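Local coordinates for putative riboflavin biosynthesis protein (Shewanella loihica, PDB 3KY8) that probably reduces 5-amino-6-(5-phosphoribosylamino)uracil in riboflavin biosynthesis, using a dihydrofolate reductase-like domain, at residues T28-Y33 against I152-I157; A59-V64 against W84-P89. One frame throughout, in Å; residues are numbered along the deposited sequence.

Contact 1 (T28-Y33 against I152-I157)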
loop_
_atom_site.group_PDB
_atom_site.type_symbol
_atom_site.label_atom_id
_atom_site.label_comp_id
_atom_site.label_asym_id
_atom_site.label_seq_id
_atom_site.Cartn_x
_atom_site.Cartn_y
_atom_site.Cartn_z
ATOM N N THR A 28 -2.262 8.155 -0.947
ATOM C CA THR A 28 -0.982 7.513 -0.666
ATOM C C THR A 28 -0.228 7.237 -1.979
ATOM O O THR A 28 -0.819 7.062 -3.053
ATOM C CB THR A 28 -1.235 6.173 0.124
ATOM O OG1 THR A 28 -0.003 5.554 0.427
ATOM C CG2 THR A 28 -2.007 5.193 -0.679
ATOM N N SER A 29 1.084 7.152 -1.874
ATOM C CA SER A 29 1.903 6.609 -2.940
ATOM C C SER A 29 1.711 5.102 -3.025
ATOM O O SER A 29 1.068 4.476 -2.167
ATOM C CB SER A 29 3.371 6.944 -2.716
ATOM O OG SER A 29 3.875 6.230 -1.590
ATOM N N LEU A 30 2.281 4.518 -4.076
ATOM C CA LEU A 30 2.119 3.088 -4.317
ATOM C C LEU A 30 2.695 2.323 -3.127
ATOM O O LEU A 30 2.133 1.337 -2.677
ATOM C CB LEU A 30 2.787 2.708 -5.655
ATOM C CG LEU A 30 2.818 1.259 -6.126
ATOM C CD1 LEU A 30 1.570 0.463 -5.721
ATOM C CD2 LEU A 30 3.034 1.317 -7.638
ATOM N N ASP A 31 3.808 2.847 -2.613
ATOM C CA ASP A 31 4.527 2.299 -1.480
ATOM C C ASP A 31 4.125 2.801 -0.073
ATOM O O ASP A 31 4.803 2.553 0.899
ATOM C CB ASP A 31 6.034 2.363 -1.708
ATOM C CG ASP A 31 6.580 3.731 -2.104
ATOM O OD1 ASP A 31 5.903 4.751 -2.431
ATOM O OD2 ASP A 31 7.819 3.745 -2.123
ATOM N N GLY A 32 3.002 3.484 0.013
ATOM C CA GLY A 32 2.343 3.689 1.275
ATOM C C GLY A 32 2.651 4.947 2.029
ATOM O O GLY A 32 2.351 5.010 3.214
ATOM N N TYR A 33 3.285 5.911 1.363
ATOM C CA TYR A 33 3.602 7.203 1.960
ATOM C C TYR A 33 2.550 8.263 1.651
ATOM O O TYR A 33 2.052 8.350 0.543
ATOM C CB TYR A 33 4.932 7.701 1.449
ATOM C CG TYR A 33 6.060 6.747 1.754
ATOM C CD1 TYR A 33 6.560 6.649 3.041
ATOM C CD2 TYR A 33 6.591 5.928 0.778
ATOM C CE1 TYR A 33 7.590 5.789 3.352
ATOM C CE2 TYR A 33 7.610 5.041 1.084
ATOM C CZ TYR A 33 8.114 4.995 2.379
ATOM O OH TYR A 33 9.163 4.148 2.721
ATOM N N ILE A 152 -8.952 4.963 0.086
ATOM C CA ILE A 152 -7.545 5.178 -0.214
ATOM C C ILE A 152 -7.411 5.406 -1.697
ATOM O O ILE A 152 -7.813 4.558 -2.490
ATOM C CB ILE A 152 -6.677 3.986 0.245
ATOM C CG1 ILE A 152 -6.648 3.899 1.767
ATOM C CG2 ILE A 152 -5.233 4.077 -0.266
ATOM C CD1 ILE A 152 -6.604 2.513 2.279
ATOM N N THR A 153 -6.826 6.550 -2.058
ATOM C CA THR A 153 -6.521 6.885 -3.441
ATOM C C THR A 153 -5.046 6.684 -3.646
ATOM O O THR A 153 -4.225 7.423 -3.101
ATOM C CB THR A 153 -6.966 8.326 -3.772
ATOM O OG1 THR A 153 -8.356 8.412 -3.481
ATOM C CG2 THR A 153 -6.784 8.675 -5.216
ATOM N N ARG A 154 -4.721 5.657 -4.420
ATOM C CA ARG A 154 -3.349 5.245 -4.581
ATOM C C ARG A 154 -2.729 5.731 -5.891
ATOM O O ARG A 154 -3.256 5.507 -6.971
ATOM C CB ARG A 154 -3.232 3.731 -4.413
ATOM C CG ARG A 154 -1.797 3.261 -4.250
ATOM C CD ARG A 154 -1.723 1.782 -3.989
ATOM N NE ARG A 154 -2.432 1.414 -2.765
ATOM C CZ ARG A 154 -1.898 1.339 -1.548
ATOM N NH1 ARG A 154 -0.622 1.602 -1.343
ATOM N NH2 ARG A 154 -2.644 0.941 -0.522
ATOM N N PHE A 155 -1.606 6.421 -5.760
ATOM C CA PHE A 155 -0.942 7.054 -6.889
ATOM C C PHE A 155 0.155 6.124 -7.415
ATOM O O PHE A 155 0.873 5.495 -6.636
ATOM C CB PHE A 155 -0.304 8.367 -6.438
ATOM C CG PHE A 155 -1.251 9.519 -6.344
ATOM C CD1 PHE A 155 -2.250 9.539 -5.410
ATOM C CD2 PHE A 155 -1.120 10.601 -7.189
ATOM C CE1 PHE A 155 -3.082 10.568 -5.336
ATOM C CE2 PHE A 155 -1.983 11.648 -7.113
ATOM C CZ PHE A 155 -2.956 11.633 -6.197
ATOM N N PRO A 156 0.321 6.053 -8.742
ATOM C CA PRO A 156 1.218 5.107 -9.360
ATOM C C PRO A 156 2.675 5.568 -9.300
ATOM O O PRO A 156 3.386 5.591 -10.342
ATOM C CB PRO A 156 0.711 5.084 -10.778
ATOM C CG PRO A 156 0.364 6.412 -11.017
ATOM C CD PRO A 156 -0.299 6.902 -9.764
ATOM N N ILE A 157 3.129 5.915 -8.091
ATOM C CA ILE A 157 4.490 6.418 -7.910
ATOM C C ILE A 157 5.129 5.729 -6.704
ATOM O O ILE A 157 4.467 5.535 -5.703
ATOM C CB ILE A 157 4.499 7.974 -7.817
ATOM C CG1 ILE A 157 5.944 8.519 -7.836
ATOM C CG2 ILE A 157 3.729 8.456 -6.626
ATOM C CD1 ILE A 157 6.071 10.037 -8.044
#
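Ile152 and Thr28 meet methyl to methyl, CG2 to CG2 at 3.4 Å, a tight fit on neighbouring parallel strands of the central sheet of a dihydrofolate reductase-like fold. Both residues are beta-branched, which suits extended backbone, and their methyls meet on the sheet face they share with the Arg154 side chain. Thr153 follows, its carbonyl O accepting the backbone N of Thr28 (3.0 Å), while its hydroxyl turns to Gln189 on the next strand. Arg154 lies beside Thr28, pointing the same way, and a bend at its CG-CD bond (chi3 -60°) lays the guanidinium under CG2 of Thr28, which sits 3.9 Å above the plane and over its centre. At the guanidinium edge, NH1 gives Leu30 O a weak, bent hydrogen bond of 3.1 Å, and the Leu30 side chain crosses the arginine at about a right angle, its CD1 resting against CD. NH2 lies close to NH1 of Arg154 of the second subunit, a like-charged pair at the dimer interface. Phe155 N continues the pairing with a nearly straight bond to Thr28 O (2.9 Å), while the Phe155 ring meets Trp43 edge-to-face. Pro156 centres an inverse gamma turn, and beyond it Leu30 N bonds to Ile157 O (2.9 Å) and not to Phe155 O, whose angle is poor. Ile157 then pairs with a strand of the second subunit. In 28-33 the chain reverses in a type I turn from Ser29 to Gly32, where the glycine accepts a positive phi; Ser29 OG donates to Asp31 OD1 at 2.6 Å and accepts Tyr33 N at 3.0 Å.

Contact 2 (A59-V64 against W84-P89); sequences ALMERV and WPYSKP
Met61, present as selenomethionine, lays its terminal methyl CE over the backbone of the facing loop, 3.8 Å from Ser87 N and also 3.8 Å from Lys88 CG. Bends at chi2 (-51°) and chi3 (-58°) fold the flexible chain so that this methyl also reaches CB of Tyr86, at 4.2 Å and near the plane of the tyrosine ring, at its edge. A long unbranched apolar side chain suits the place, since it spans from the helix to the loop while packing on Leu67 and Tyr131 of the sheet beneath. Lys88 runs past Met61 in the opposite direction. Its aliphatic part lies against the methyl, and its bent chain brings NZ to the last turn of helix 57-63. There the ammonium group donates to Met61 O (2.8 Å, in the plane of that carbonyl) and to Val64 O, whose 2.5 Å is short enough to leave the exact length doubtful; a third, weak bond goes to Glu62 O at 3.3 Å. The carbonyls of Met61 and Glu62 are in the last turn, and that of Val64, the first residue to leave helical angles, comes just after it; the carboxyl end of the helix dipole carries a partial negative charge, so a lysine ammonium is probably favourable there. Fastening a surface loop through a lysine ammonium to terminal carbonyls is a side-chain form of helix C-terminal capping.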
loop_
_atom_site.group_PDB
_atom_site.type_symbol
_atom_site.label_atom_id
_atom_site.label_comp_id
_atom_site.label_asym_id
_atom_site.label_seq_id
_atom_site.Cartn_x
_atom_site.Cartn_y
_atom_site.Cartn_z
ATOM N N ALA A 59 -18.211 15.313 -0.958
ATOM C CA ALA A 59 -19.194 14.419 -0.358
ATOM C C ALA A 59 -18.771 13.920 1.071
ATOM O O ALA A 59 -19.609 13.825 1.996
ATOM C CB ALA A 59 -19.491 13.251 -1.299
ATOM N N LEU A 60 -17.485 13.619 1.252
ATOM C CA LEU A 60 -16.966 13.305 2.562
ATOM C C LEU A 60 -17.310 14.448 3.540
ATOM O O LEU A 60 -17.907 14.209 4.621
ATOM C CB LEU A 60 -15.457 13.091 2.483
ATOM C CG LEU A 60 -14.733 12.852 3.820
ATOM C CD1 LEU A 60 -14.994 11.441 4.297
ATOM C CD2 LEU A 60 -13.238 13.131 3.607
HETATM N N MSE A 61 -16.995 15.684 3.143
HETATM C CA MSE A 61 -17.158 16.846 4.033
HETATM C C MSE A 61 -18.603 17.143 4.367
HETATM O O MSE A 61 -18.916 17.671 5.445
HETATM C CB MSE A 61 -16.525 18.098 3.441
HETATM C CG MSE A 61 -15.031 18.028 3.440
HETATM SE SE MSE A 61 -14.188 17.561 5.142
HETATM C CE MSE A 61 -14.915 19.025 6.210
ATOM N N GLU A 62 -19.491 16.820 3.433
ATOM C CA GLU A 62 -20.895 16.989 3.660
ATOM C C GLU A 62 -21.399 15.941 4.649
ATOM O O GLU A 62 -22.343 16.192 5.405
ATOM C CB GLU A 62 -21.649 16.872 2.350
ATOM C CG GLU A 62 -22.989 16.188 2.506
ATOM C CD GLU A 62 -24.053 16.832 1.702
ATOM O OE1 GLU A 62 -23.784 17.110 0.499
ATOM O OE2 GLU A 62 -25.149 17.044 2.287
ATOM N N ARG A 63 -20.795 14.760 4.615
ATOM C CA ARG A 63 -21.204 13.655 5.466
ATOM C C ARG A 63 -20.665 13.763 6.888
ATOM O O ARG A 63 -21.359 13.471 7.859
ATOM C CB ARG A 63 -20.760 12.319 4.847
ATOM C CG ARG A 63 -20.967 11.151 5.767
ATOM C CD ARG A 63 -20.487 9.859 5.173
ATOM N NE ARG A 63 -20.563 8.781 6.157
ATOM C CZ ARG A 63 -19.900 7.618 6.059
ATOM N NH1 ARG A 63 -19.093 7.362 5.041
ATOM N NH2 ARG A 63 -20.030 6.703 7.004
ATOM N N VAL A 64 -19.399 14.117 7.016
ATOM C CA VAL A 64 -18.778 14.121 8.340
ATOM C C VAL A 64 -19.201 15.314 9.201
ATOM O O VAL A 64 -19.568 16.372 8.707
ATOM C CB VAL A 64 -17.256 13.980 8.276
ATOM C CG1 VAL A 64 -16.894 12.675 7.536
ATOM C CG2 VAL A 64 -16.596 15.201 7.668
ATOM N N TRP A 84 -8.236 28.028 4.567
ATOM C CA TRP A 84 -8.696 26.905 5.370
ATOM C C TRP A 84 -9.652 26.062 4.541
ATOM O O TRP A 84 -10.631 26.584 4.002
ATOM C CB TRP A 84 -9.397 27.428 6.607
ATOM C CG TRP A 84 -9.687 26.398 7.614
ATOM C CD1 TRP A 84 -10.908 25.939 7.977
ATOM C CD2 TRP A 84 -8.727 25.661 8.385
ATOM N NE1 TRP A 84 -10.777 24.985 8.960
ATOM C CE2 TRP A 84 -9.446 24.809 9.234
ATOM C CE3 TRP A 84 -7.333 25.676 8.464
ATOM C CZ2 TRP A 84 -8.823 23.967 10.141
ATOM C CZ3 TRP A 84 -6.713 24.843 9.362
ATOM C CH2 TRP A 84 -7.463 23.989 10.186
ATOM N N PRO A 85 -9.340 24.777 4.358
ATOM C CA PRO A 85 -10.154 23.985 3.444
ATOM C C PRO A 85 -11.337 23.240 4.005
ATOM O O PRO A 85 -12.040 22.585 3.223
ATOM C CB PRO A 85 -9.154 22.986 2.902
ATOM C CG PRO A 85 -8.196 22.802 3.985
ATOM C CD PRO A 85 -8.171 24.026 4.832
ATOM N N TYR A 86 -11.560 23.327 5.323
ATOM C CA TYR A 86 -12.597 22.524 6.013
ATOM C C TYR A 86 -13.782 23.319 6.478
ATOM O O TYR A 86 -13.621 24.331 7.161
ATOM C CB TYR A 86 -12.017 21.831 7.211
ATOM C CG TYR A 86 -10.759 21.129 6.898
ATOM C CD1 TYR A 86 -10.752 19.980 6.105
ATOM C CD2 TYR A 86 -9.557 21.617 7.385
ATOM C CE1 TYR A 86 -9.573 19.351 5.810
ATOM C CE2 TYR A 86 -8.386 21.011 7.103
ATOM C CZ TYR A 86 -8.386 19.882 6.313
ATOM O OH TYR A 86 -7.175 19.306 6.068
ATOM N N SER A 87 -14.970 22.834 6.111
ATOM C CA SER A 87 -16.232 23.434 6.468
ATOM C C SER A 87 -16.798 22.916 7.798
ATOM O O SER A 87 -17.844 23.398 8.242
ATOM C CB SER A 87 -17.242 23.160 5.360
ATOM O OG SER A 87 -17.457 21.769 5.257
ATOM N N LYS A 88 -16.108 21.962 8.430
ATOM C CA LYS A 88 -16.571 21.340 9.658
ATOM C C LYS A 88 -15.453 21.517 10.691
ATOM O O LYS A 88 -14.306 21.731 10.328
ATOM C CB LYS A 88 -16.882 19.836 9.437
ATOM C CG LYS A 88 -18.003 19.494 8.428
ATOM C CD LYS A 88 -19.420 19.999 8.835
ATOM C CE LYS A 88 -20.439 19.694 7.718
ATOM N NZ LYS A 88 -20.732 18.226 7.451
ATOM N N PRO A 89 -15.773 21.416 11.982
ATOM C CA PRO A 89 -14.737 21.595 12.987
ATOM C C PRO A 89 -13.614 20.586 12.889
ATOM O O PRO A 89 -13.844 19.411 12.564
ATOM C CB PRO A 89 -15.484 21.368 14.294
ATOM C CG PRO A 89 -16.917 21.499 13.958
ATOM C CD PRO A 89 -17.072 21.107 12.583
#

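Contacts 1 and 2 lie with centres 23 Å apart and nearest atoms about 10 Å apart. In sequence the order is 28-33, 59-64, 84-89, 152-157, so the pairing of contact 1 brackets both halves of contact 2. Contact 1 joins strands 21-29 and 149-158 toward their carboxyl ends, by the dimer interface; contact 2 ties the end of helix 57-63 to the loop entering strand 90-93, near the start of strand 66-70. Side chains bridge the two regions: Leu60 packs on Ile23 and Phe25 of strand 21-29, and Arg63 forms a salt bridge with Glu149 on strand 149-158. Contact 1 is thus part of the mixed sheet and contact 2's helix packs on it, making one domain.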